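Local coordinates for protein retinol dehydratase (Spodoptera frugiperda, PDB 1FMJ) that binds retinol and adenosine 3',5'-diphosphate and, as a member of the sulfotransferase family, probably dehydrates retinol to anhydroretinol by way of a sulfated intermediate, at residues L50-A53 with A54-Y57; Y105-G108 with F109-Y112; L130-E133 with R134-L138; L139-S142 with S143-G146. All coordinates share one frame; numbering follows the deposited sequence.

Contact 1: residues L50-A53 with A54-Y57; sequences LKDA and ANIY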
loop_
_atom_site.group_PDB
_atom_site.type_symbol
_atom_site.label_atom_id
_atom_site.label_comp_id
_atom_site.label_asym_id
_atom_site.label_seq_id
_atom_site.Cartn_x
_atom_site.Cartn_y
_atom_site.Cartn_z
ATOM N N LEU A 50 -3.791 12.514 -11.282
ATOM C CA LEU A 50 -3.568 13.913 -11.621
ATOM C C LEU A 50 -4.710 14.883 -11.325
ATOM O O LEU A 50 -4.475 16.077 -11.163
ATOM C CB LEU A 50 -3.164 14.027 -13.095
ATOM C CG LEU A 50 -1.873 13.317 -13.526
ATOM C CD1 LEU A 50 -1.744 13.354 -15.042
ATOM C CD2 LEU A 50 -0.670 13.977 -12.878
ATOM N N LYS A 51 -5.946 14.397 -11.263
ATOM C CA LYS A 51 -7.066 15.291 -10.977
ATOM C C LYS A 51 -7.116 15.699 -9.497
ATOM O O LYS A 51 -7.794 16.658 -9.133
ATOM C CB LYS A 51 -8.390 14.631 -11.391
ATOM C CG LYS A 51 -8.698 13.335 -10.656
ATOM C CD LYS A 51 -9.908 12.598 -11.227
ATOM C CE LYS A 51 -10.182 11.324 -10.423
ATOM N NZ LYS A 51 -11.287 10.495 -10.979
ATOM N N ASP A 52 -6.377 14.991 -8.645
ATOM C CA ASP A 52 -6.391 15.289 -7.212
ATOM C C ASP A 52 -4.993 15.486 -6.612
ATOM O O ASP A 52 -4.854 15.674 -5.401
ATOM C CB ASP A 52 -7.132 14.155 -6.490
ATOM C CG ASP A 52 -7.536 14.513 -5.066
ATOM O OD1 ASP A 52 -8.020 15.636 -4.842
ATOM O OD2 ASP A 52 -7.396 13.657 -4.169
ATOM N N ALA A 53 -3.961 15.464 -7.451
ATOM C CA ALA A 53 -2.582 15.613 -6.969
ATOM C C ALA A 53 -2.303 16.910 -6.205
ATOM O O ALA A 53 -1.704 16.888 -5.131
ATOM C CB ALA A 53 -1.604 15.473 -8.133
ATOM N N ALA A 54 -2.733 18.038 -6.760
ATOM C CA ALA A 54 -2.523 19.333 -6.110
ATOM C C ALA A 54 -3.283 19.420 -4.782
ATOM O O ALA A 54 -2.747 19.902 -3.778
ATOM C CB ALA A 54 -2.964 20.444 -7.034
ATOM N N ASN A 55 -4.527 18.950 -4.783
ATOM C CA ASN A 55 -5.349 18.962 -3.577
ATOM C C ASN A 55 -4.697 18.147 -2.468
ATOM O O ASN A 55 -4.696 18.552 -1.305
ATOM C CB ASN A 55 -6.732 18.383 -3.868
ATOM C CG ASN A 55 -7.636 19.364 -4.578
ATOM O OD1 ASN A 55 -8.757 19.028 -4.939
ATOM N ND2 ASN A 55 -7.155 20.581 -4.780
ATOM N N ILE A 56 -4.141 16.997 -2.832
ATOM C CA ILE A 56 -3.489 16.142 -1.851
ATOM C C ILE A 56 -2.195 16.784 -1.360
ATOM O O ILE A 56 -1.786 16.590 -0.224
ATOM C CB ILE A 56 -3.210 14.743 -2.443
ATOM C CG1 ILE A 56 -4.532 13.979 -2.577
ATOM C CG2 ILE A 56 -2.247 13.974 -1.554
ATOM C CD1 ILE A 56 -4.451 12.733 -3.449
ATOM N N TYR A 57 -1.562 17.567 -2.224
ATOM C CA TYR A 57 -0.323 18.244 -1.874
ATOM C C TYR A 57 -0.648 19.354 -0.874
ATOM O O TYR A 57 0.179 19.731 -0.047
ATOM C CB TYR A 57 0.303 18.846 -3.133
ATOM C CG TYR A 57 1.741 19.277 -2.974
ATOM C CD1 TYR A 57 2.748 18.340 -2.733
ATOM C CD2 TYR A 57 2.100 20.624 -3.064
ATOM C CE1 TYR A 57 4.078 18.734 -2.583
ATOM C CE2 TYR A 57 3.424 21.028 -2.915
ATOM C CZ TYR A 57 4.407 20.078 -2.677
ATOM O OH TYR A 57 5.715 20.476 -2.528
HETATM O O HOH W 1 -3.990 18.092 -9.688
#
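Asp52 meets Asn55 and Ile56 at the N-terminal end of the short helix 53-57, where it holds the N-cap position without capping the helix through its side chain. The backbone bonds come first. Ile56 N donates to Asp52 O at 3.0 Å, and Tyr57 N reaches Ala53 O at the same length, giving the first i to i+4 links of the helix. A water extends the network backward, joining Leu50 O to Ala54 N, which it meets at 3.2 Å.

The side-chain contacts centre on the carboxylate. CG of Asp52 lies anti to the backbone N (chi1 -165°), which carries the group over the helix start toward Ser147, whose OG is hydrogen-bonded to OD1. An aspartate suits this buried spot because its acid is engaged by helix 146-152 while its CB packs on Phe109 and its carboxylate carbon on Pro145. An alanine here would probably leave Ser147 OG without its acceptor and a gap where the carboxylate meets Pro145.

Van der Waals contacts complete the turn. Small Ala53 fits beside Phe9. Ile56 lies across Asp52 at about a right angle, its CG1 and CD1 against Asp52 OD2, with CD1 at 3.2 Å. The carboxylate and the Asn55 amide are likewise turned 85° apart, with Asp52 OD1 resting 3.2 Å from Asn55 CB.

Contact 2: residues Y105-G108 with F109-Y112; sequences YLDG and FMIY. With RTL (retinol), chain H.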
loop_
_atom_site.group_PDB
_atom_site.type_symbol
_atom_site.label_atom_id
_atom_site.label_comp_id
_atom_site.label_asym_id
_atom_site.label_seq_id
_atom_site.Cartn_x
_atom_site.Cartn_y
_atom_site.Cartn_z
ATOM N N TYR A 105 -8.523 5.440 2.490
ATOM C CA TYR A 105 -7.434 5.063 1.617
ATOM C C TYR A 105 -7.228 6.284 0.735
ATOM O O TYR A 105 -7.938 6.475 -0.240
ATOM C CB TYR A 105 -7.855 3.841 0.799
ATOM C CG TYR A 105 -6.764 3.207 -0.025
ATOM C CD1 TYR A 105 -7.013 2.041 -0.738
ATOM C CD2 TYR A 105 -5.497 3.779 -0.115
ATOM C CE1 TYR A 105 -6.036 1.452 -1.529
ATOM C CE2 TYR A 105 -4.509 3.204 -0.903
ATOM C CZ TYR A 105 -4.790 2.036 -1.610
ATOM O OH TYR A 105 -3.830 1.454 -2.403
ATOM N N LEU A 106 -6.258 7.116 1.108
ATOM C CA LEU A 106 -5.959 8.350 0.392
ATOM C C LEU A 106 -5.776 8.211 -1.119
ATOM O O LEU A 106 -6.402 8.945 -1.897
ATOM C CB LEU A 106 -4.720 9.007 1.014
ATOM C CG LEU A 106 -4.367 10.418 0.520
ATOM C CD1 LEU A 106 -5.585 11.324 0.637
ATOM C CD2 LEU A 106 -3.205 10.968 1.337
ATOM N N ASP A 107 -4.928 7.276 -1.543
ATOM C CA ASP A 107 -4.683 7.088 -2.965
ATOM C C ASP A 107 -5.442 5.933 -3.627
ATOM O O ASP A 107 -5.152 5.568 -4.761
ATOM C CB ASP A 107 -3.168 6.964 -3.227
ATOM C CG ASP A 107 -2.474 5.968 -2.304
ATOM O OD1 ASP A 107 -2.662 6.038 -1.072
ATOM O OD2 ASP A 107 -1.708 5.124 -2.817
ATOM N N GLY A 108 -6.422 5.368 -2.930
ATOM C CA GLY A 108 -7.182 4.270 -3.506
ATOM C C GLY A 108 -7.940 4.613 -4.785
ATOM O O GLY A 108 -8.002 3.822 -5.731
ATOM N N PHE A 109 -8.517 5.805 -4.829
ATOM C CA PHE A 109 -9.295 6.219 -5.988
ATOM C C PHE A 109 -8.564 6.155 -7.319
ATOM O O PHE A 109 -9.152 5.774 -8.323
ATOM C CB PHE A 109 -9.779 7.646 -5.793
ATOM C CG PHE A 109 -8.703 8.666 -5.982
ATOM C CD1 PHE A 109 -8.564 9.331 -7.195
ATOM C CD2 PHE A 109 -7.796 8.928 -4.965
ATOM C CE1 PHE A 109 -7.535 10.241 -7.390
ATOM C CE2 PHE A 109 -6.760 9.838 -5.154
ATOM C CZ PHE A 109 -6.633 10.495 -6.372
ATOM N N MET A 110 -7.284 6.521 -7.328
ATOM C CA MET A 110 -6.520 6.586 -8.582
ATOM C C MET A 110 -6.541 5.378 -9.516
ATOM O O MET A 110 -6.329 5.526 -10.724
ATOM C CB MET A 110 -5.062 6.978 -8.303
ATOM C CG MET A 110 -4.120 5.822 -7.972
ATOM S SD MET A 110 -2.383 6.338 -8.069
ATOM C CE MET A 110 -1.561 5.029 -7.115
ATOM N N ILE A 111 -6.805 4.189 -8.991
ATOM C CA ILE A 111 -6.802 3.012 -9.853
ATOM C C ILE A 111 -8.032 2.969 -10.746
ATOM O O ILE A 111 -8.103 2.179 -11.686
ATOM C CB ILE A 111 -6.722 1.708 -9.020
ATOM C CG1 ILE A 111 -6.398 0.525 -9.929
ATOM C CG2 ILE A 111 -8.023 1.477 -8.280
ATOM C CD1 ILE A 111 -6.002 -0.731 -9.171
ATOM N N TYR A 112 -8.991 3.842 -10.470
ATOM C CA TYR A 112 -10.230 3.873 -11.248
ATOM C C TYR A 112 -10.389 5.109 -12.118
ATOM O O TYR A 112 -10.224 6.225 -11.650
ATOM C CB TYR A 112 -11.432 3.771 -10.308
ATOM C CG TYR A 112 -12.772 3.783 -11.021
ATOM C CD1 TYR A 112 -13.103 2.778 -11.933
ATOM C CD2 TYR A 112 -13.719 4.779 -10.758
ATOM C CE1 TYR A 112 -14.345 2.758 -12.564
ATOM C CE2 TYR A 112 -14.966 4.771 -11.390
ATOM C CZ TYR A 112 -15.270 3.756 -12.292
ATOM O OH TYR A 112 -16.481 3.733 -12.935
HETATM C C1 RTL H . -10.870 -3.021 -9.732
HETATM C C2 RTL H . -11.134 -2.535 -11.193
HETATM C C3 RTL H . -11.935 -1.240 -11.255
HETATM C C4 RTL H . -12.581 -0.343 -10.203
HETATM C C5 RTL H . -12.234 -0.978 -8.854
HETATM C C6 RTL H . -11.489 -2.137 -8.585
HETATM C C7 RTL H . -11.223 -2.624 -7.205
HETATM C C8 RTL H . -10.226 -2.150 -6.402
HETATM C C9 RTL H . -9.954 -2.626 -5.040
HETATM C C10 RTL H . -8.904 -2.041 -4.356
HETATM C C11 RTL H . -8.389 -2.299 -2.993
HETATM C C12 RTL H . -7.020 -2.437 -2.987
HETATM C C13 RTL H . -5.987 -2.698 -1.964
HETATM C C14 RTL H . -4.628 -2.833 -2.002
HETATM C C15 RTL H . -3.788 -1.651 -1.747
HETATM O O1 RTL H . -3.512 -1.492 -0.421
HETATM C C16 RTL H . -9.328 -3.052 -9.739
HETATM C C17 RTL H . -11.381 -4.470 -9.765
HETATM C C18 RTL H . -12.870 -0.151 -7.727
HETATM C C19 RTL H . -10.826 -3.739 -4.428
HETATM C C20 RTL H . -6.725 -2.829 -0.621
HETATM O O HOH W 2 -8.985 7.467 -2.541
#
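Tyr105 O is gripped twice, by Gly108 N at 3.3 Å and by a water at 2.7 Å that also takes the N-H of Phe109. The first bond closes a type I beta turn from Tyr105 to Gly108; the water ties that turn to the 3-10 segment 109-111, whose own links from Met110 N to Asp107 O and from Ile111 N to Gly108 O are weak. The acid of Asp107 is held by strand 160-163 and the loop after it, OD1 accepting from Thr163 OG1 and His164 N.

Glycine suits position 108 because its CA lies 3.4 Å above the plane of the Tyr105 ring, over the centre; a beta carbon would come within 2.7 Å of Tyr105 CD1. The ring sits in the retinol pocket, with its OH 3.2 Å from retinol C15, and it also makes a cation-pi contact with Lys162. Replacing this tyrosine by alanine would probably uncover Gly108, leave Lys162 without its aromatic partner and open a gap beside the alcohol end of retinol.

Tyr112 reaches the other end of the ligand, CD1 lying 3.6 Å from retinol C4. The Phe109 ring has Leu106 O at its edge, near the ring plane, 3.4 Å from CD2.

Contact 3: residues L130-E133 with R134-L138; sequences LDME and RYLGL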
loop_
_atom_site.group_PDB
_atom_site.type_symbol
_atom_site.label_atom_id
_atom_site.label_comp_id
_atom_site.label_asym_id
_atom_site.label_seq_id
_atom_site.Cartn_x
_atom_site.Cartn_y
_atom_site.Cartn_z
ATOM N N LEU A 130 -21.501 -10.712 -11.576
ATOM C CA LEU A 130 -21.248 -9.570 -10.707
ATOM C C LEU A 130 -22.487 -9.165 -9.916
ATOM O O LEU A 130 -23.617 -9.296 -10.394
ATOM C CB LEU A 130 -20.781 -8.362 -11.528
ATOM C CG LEU A 130 -19.356 -8.350 -12.076
ATOM C CD1 LEU A 130 -19.199 -7.197 -13.051
ATOM C CD2 LEU A 130 -18.372 -8.220 -10.924
ATOM N N ASP A 131 -22.265 -8.680 -8.698
ATOM C CA ASP A 131 -23.351 -8.198 -7.866
ATOM C C ASP A 131 -23.353 -6.713 -8.214
ATOM O O ASP A 131 -22.813 -5.884 -7.468
ATOM C CB ASP A 131 -23.025 -8.394 -6.386
ATOM C CG ASP A 131 -24.122 -7.874 -5.477
ATOM O OD1 ASP A 131 -24.656 -6.780 -5.747
ATOM O OD2 ASP A 131 -24.442 -8.555 -4.486
ATOM N N MET A 132 -23.942 -6.391 -9.365
ATOM C CA MET A 132 -23.975 -5.018 -9.864
ATOM C C MET A 132 -24.225 -3.922 -8.840
ATOM O O MET A 132 -23.568 -2.887 -8.880
ATOM C CB MET A 132 -24.981 -4.878 -11.008
ATOM C CG MET A 132 -24.510 -5.471 -12.327
ATOM S SD MET A 132 -22.795 -5.055 -12.789
ATOM C CE MET A 132 -22.958 -3.362 -13.334
ATOM N N GLU A 133 -25.166 -4.138 -7.928
ATOM C CA GLU A 133 -25.461 -3.137 -6.914
ATOM C C GLU A 133 -24.204 -2.786 -6.110
ATOM O O GLU A 133 -23.874 -1.614 -5.925
ATOM C CB GLU A 133 -26.556 -3.642 -5.970
ATOM C CG GLU A 133 -26.971 -2.621 -4.925
ATOM C CD GLU A 133 -27.934 -3.183 -3.885
ATOM O OE1 GLU A 133 -28.399 -2.399 -3.026
ATOM O OE2 GLU A 133 -28.219 -4.405 -3.917
ATOM N N ARG A 134 -23.495 -3.804 -5.635
ATOM C CA ARG A 134 -22.290 -3.560 -4.854
ATOM C C ARG A 134 -21.139 -3.118 -5.752
ATOM O O ARG A 134 -20.374 -2.216 -5.403
ATOM C CB ARG A 134 -21.890 -4.817 -4.087
ATOM C CG ARG A 134 -22.937 -5.310 -3.113
ATOM C CD ARG A 134 -22.382 -6.472 -2.313
ATOM N NE ARG A 134 -21.241 -6.058 -1.502
ATOM C CZ ARG A 134 -20.397 -6.898 -0.910
ATOM N NH1 ARG A 134 -20.559 -8.210 -1.040
ATOM N NH2 ARG A 134 -19.389 -6.425 -0.184
ATOM N N TYR A 135 -21.025 -3.755 -6.909
ATOM C CA TYR A 135 -19.970 -3.427 -7.858
ATOM C C TYR A 135 -20.016 -1.945 -8.217
ATOM O O TYR A 135 -18.993 -1.263 -8.211
ATOM C CB TYR A 135 -20.135 -4.270 -9.122
ATOM C CG TYR A 135 -19.122 -3.971 -10.198
ATOM C CD1 TYR A 135 -17.780 -4.301 -10.031
ATOM C CD2 TYR A 135 -19.507 -3.360 -11.388
ATOM C CE1 TYR A 135 -16.847 -4.033 -11.021
ATOM C CE2 TYR A 135 -18.582 -3.088 -12.385
ATOM C CZ TYR A 135 -17.255 -3.428 -12.196
ATOM O OH TYR A 135 -16.342 -3.173 -13.190
ATOM N N LEU A 136 -21.213 -1.457 -8.528
ATOM C CA LEU A 136 -21.407 -0.061 -8.893
ATOM C C LEU A 136 -21.172 0.862 -7.700
ATOM O O LEU A 136 -20.678 1.974 -7.864
ATOM C CB LEU A 136 -22.823 0.145 -9.446
ATOM C CG LEU A 136 -23.135 -0.627 -10.726
ATOM C CD1 LEU A 136 -24.600 -0.449 -11.088
ATOM C CD2 LEU A 136 -22.231 -0.136 -11.853
ATOM N N GLY A 137 -21.550 0.407 -6.506
ATOM C CA GLY A 137 -21.333 1.209 -5.314
ATOM C C GLY A 137 -19.834 1.338 -5.100
ATOM O O GLY A 137 -19.345 2.346 -4.606
ATOM N N LEU A 138 -19.103 0.303 -5.501
ATOM C CA LEU A 138 -17.649 0.276 -5.377
ATOM C C LEU A 138 -17.037 1.283 -6.351
ATOM O O LEU A 138 -16.117 2.028 -6.004
ATOM C CB LEU A 138 -17.145 -1.133 -5.690
ATOM C CG LEU A 138 -15.939 -1.688 -4.938
ATOM C CD1 LEU A 138 -15.938 -1.207 -3.486
ATOM C CD2 LEU A 138 -16.008 -3.220 -5.001
#
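With CG of Tyr135 opposite the backbone N (chi1 178°), the ring lies where Leu130 and Met132 can meet it. The Met132 chain is bent at both chi2 and chi3, and this folding brings its sulfur and methyl back over the turn that its CB points away from. Leu130 CD1 then stands over one face of the tyrosine ring, 4.1 Å from the centroid and almost on the ring normal, a CH-pi contact. Met132 SD approaches obliquely instead, 4.0 Å from Tyr135 CD2, in a Met-aromatic contact with the two side chains lying side by side. Its CE continues to Leu136 CD2 at 3.6 Å, so the flexible methionine spans two residues of the next turn.

All this belongs to the N-terminus of helix 132-142, and Asp131 is its N-cap. Asp131 OD1 accepts from Arg134 N at 3.2 Å, the donor lying above the carboxylate plane, while Asp131 O takes the N-H of Tyr135 at 2.8 Å. Aspartate suits the site, since its short side chain can reach an N-H of the first turn and its negative charge would probably be stabilised by the positive end of the helix dipole. Met132 O and Glu133 O carry the regular pattern onward, to Leu136 N and Gly137 N.

Arg134 passes CG and CD across the Asp131 carboxylate, CG 3.5 Å from OD1, but its guanidinium goes to Glu300 in a salt bridge and to the Asp297 carbonyl. On the inner side, the Tyr135 side chain lies about 4 Å from that of Asn121, a calcium ligand, and about 5 Å from retinol.

Contact 4: residues L139-S142 with S143-G146; sequences LEYS and SRPG. Unlike the reference sequence in segment 139-142: Ser142 (reference Phe). With RTL (retinol), chain H.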
loop_
_atom_site.group_PDB
_atom_site.type_symbol
_atom_site.label_atom_id
_atom_site.label_comp_id
_atom_site.label_asym_id
_atom_site.label_seq_id
_atom_site.Cartn_x
_atom_site.Cartn_y
_atom_site.Cartn_z
ATOM N N LEU A 139 -17.552 1.300 -7.573
ATOM C CA LEU A 139 -17.056 2.224 -8.577
ATOM C C LEU A 139 -17.324 3.675 -8.192
ATOM O O LEU A 139 -16.500 4.545 -8.449
ATOM C CB LEU A 139 -17.697 1.934 -9.938
ATOM C CG LEU A 139 -17.430 0.551 -10.533
ATOM C CD1 LEU A 139 -17.946 0.501 -11.961
ATOM C CD2 LEU A 139 -15.951 0.259 -10.512
ATOM N N GLU A 140 -18.465 3.936 -7.564
ATOM C CA GLU A 140 -18.809 5.305 -7.189
ATOM C C GLU A 140 -17.906 5.867 -6.092
ATOM O O GLU A 140 -17.453 7.008 -6.170
ATOM C CB GLU A 140 -20.269 5.386 -6.740
ATOM C CG GLU A 140 -20.808 6.805 -6.711
ATOM C CD GLU A 140 -22.195 6.896 -6.120
ATOM O OE1 GLU A 140 -23.061 6.066 -6.483
ATOM O OE2 GLU A 140 -22.422 7.808 -5.295
ATOM N N TYR A 141 -17.662 5.070 -5.060
ATOM C CA TYR A 141 -16.805 5.499 -3.963
ATOM C C TYR A 141 -15.413 5.750 -4.507
ATOM O O TYR A 141 -14.753 6.714 -4.135
ATOM C CB TYR A 141 -16.728 4.410 -2.896
ATOM C CG TYR A 141 -15.840 4.761 -1.718
ATOM C CD1 TYR A 141 -16.324 5.543 -0.667
ATOM C CD2 TYR A 141 -14.522 4.306 -1.651
ATOM C CE1 TYR A 141 -15.518 5.863 0.425
ATOM C CE2 TYR A 141 -13.705 4.622 -0.563
ATOM C CZ TYR A 141 -14.212 5.400 0.470
ATOM O OH TYR A 141 -13.424 5.715 1.554
ATOM N N SER A 142 -14.975 4.872 -5.403
ATOM C CA SER A 142 -13.647 4.987 -5.986
ATOM C C SER A 142 -13.497 6.182 -6.926
ATOM O O SER A 142 -12.380 6.564 -7.283
ATOM C CB SER A 142 -13.293 3.695 -6.724
ATOM O OG SER A 142 -13.323 2.595 -5.833
ATOM N N SER A 143 -14.619 6.771 -7.320
ATOM C CA SER A 143 -14.604 7.930 -8.209
ATOM C C SER A 143 -14.375 9.204 -7.404
ATOM O O SER A 143 -14.156 10.279 -7.963
ATOM C CB SER A 143 -15.938 8.039 -8.959
ATOM O OG SER A 143 -16.180 6.877 -9.741
ATOM N N ARG A 144 -14.422 9.078 -6.085
ATOM C CA ARG A 144 -14.233 10.220 -5.202
ATOM C C ARG A 144 -12.760 10.451 -4.863
ATOM O O ARG A 144 -12.096 9.574 -4.311
ATOM C CB ARG A 144 -15.012 9.990 -3.916
ATOM C CG ARG A 144 -16.466 9.640 -4.154
ATOM C CD ARG A 144 -17.097 9.135 -2.879
ATOM N NE ARG A 144 -17.059 10.140 -1.826
ATOM C CZ ARG A 144 -17.336 9.888 -0.552
ATOM N NH1 ARG A 144 -17.668 8.657 -0.182
ATOM N NH2 ARG A 144 -17.285 10.864 0.350
ATOM N N PRO A 145 -12.227 11.636 -5.189
ATOM C CA PRO A 145 -10.820 11.913 -4.881
ATOM C C PRO A 145 -10.520 11.649 -3.402
ATOM O O PRO A 145 -11.375 11.859 -2.536
ATOM C CB PRO A 145 -10.673 13.382 -5.250
ATOM C CG PRO A 145 -11.634 13.516 -6.418
ATOM C CD PRO A 145 -12.842 12.756 -5.922
ATOM N N GLY A 146 -9.310 11.181 -3.117
ATOM C CA GLY A 146 -8.939 10.894 -1.743
ATOM C C GLY A 146 -9.049 12.092 -0.818
ATOM O O GLY A 146 -9.494 11.964 0.328
HETATM C C1 RTL H . -10.870 -3.021 -9.732
HETATM C C2 RTL H . -11.134 -2.535 -11.193
HETATM C C3 RTL H . -11.935 -1.240 -11.255
HETATM C C4 RTL H . -12.581 -0.343 -10.203
HETATM C C5 RTL H . -12.234 -0.978 -8.854
HETATM C C6 RTL H . -11.489 -2.137 -8.585
HETATM C C7 RTL H . -11.223 -2.624 -7.205
HETATM C C8 RTL H . -10.226 -2.150 -6.402
HETATM C C9 RTL H . -9.954 -2.626 -5.040
HETATM C C10 RTL H . -8.904 -2.041 -4.356
HETATM C C11 RTL H . -8.389 -2.299 -2.993
HETATM C C12 RTL H . -7.020 -2.437 -2.987
HETATM C C13 RTL H . -5.987 -2.698 -1.964
HETATM C C14 RTL H . -4.628 -2.833 -2.002
HETATM C C15 RTL H . -3.788 -1.651 -1.747
HETATM O O1 RTL H . -3.512 -1.492 -0.421
HETATM C C16 RTL H . -9.328 -3.052 -9.739
HETATM C C17 RTL H . -11.381 -4.470 -9.765
HETATM C C18 RTL H . -12.870 -0.151 -7.727
HETATM C C19 RTL H . -10.826 -3.739 -4.428
HETATM C C20 RTL H . -6.725 -2.829 -0.621
HETATM O O HOH W 3 -12.018 6.845 -3.080
#
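Tyr141 and Arg144 cross at the end of helix 132-142 with ring and guanidinium planes 87° apart, the guanidinium meeting the ring obliquely with Arg144 NH1 3.4 Å from Tyr141 CD1. The bend of the arginine at chi3 brings the group there, and its CB, CG and CD cross close beside the Tyr141 carbonyl on the way. Both residues also touch Leu149, so the two side chains bridge the helix end and helix 146-152 at the surface.

The Ser143 hydroxyl reaches back to the preceding turn. Its OG is placed beside the backbone N (chi1 -60°) and donates to Leu139 O at 2.7 Å, a short side-chain-to-carbonyl bond for which serine is well suited. Ser143 N to Glu140 O and Arg144 N to Tyr141 O are both bonds of 3.1 Å, each donor standing above the carbonyl plane. A water lies 2.9 Å from Tyr141 O and 3.0 Å from Arg144 O.

On the ligand side, Leu139 CD2 comes 3.4 Å from retinol C4, and Ser142 OG, which is hydrogen-bonded to Leu138 O, lies the same distance from retinol C18. With a hydroxyl on Leu139 O and N-H groups three residues on for Glu140 O and Tyr141 O, the last carbonyls find partners as the helix gives way to the loop.

Contact 2 is the buried member of the set and contact 1 is partly buried, while contacts 3 and 4 lie at the surface. Contacts 3 and 4 share helix 132-142, one at its capped start and the other at its end; the first relies on a carboxylate cap and aromatic packing, the second on hydroxyl and turn bonds. Contacts 2 and 4 touch each other and both line the retinol pocket, as Tyr112 packs against Leu139 and Ser143. Contact 1 lies away from the retinol and nucleotide sites, but it touches both contacts 2 and 4, for instance through Ile56 on Phe109. Contact 3 touches neither contact 1 nor contact 2.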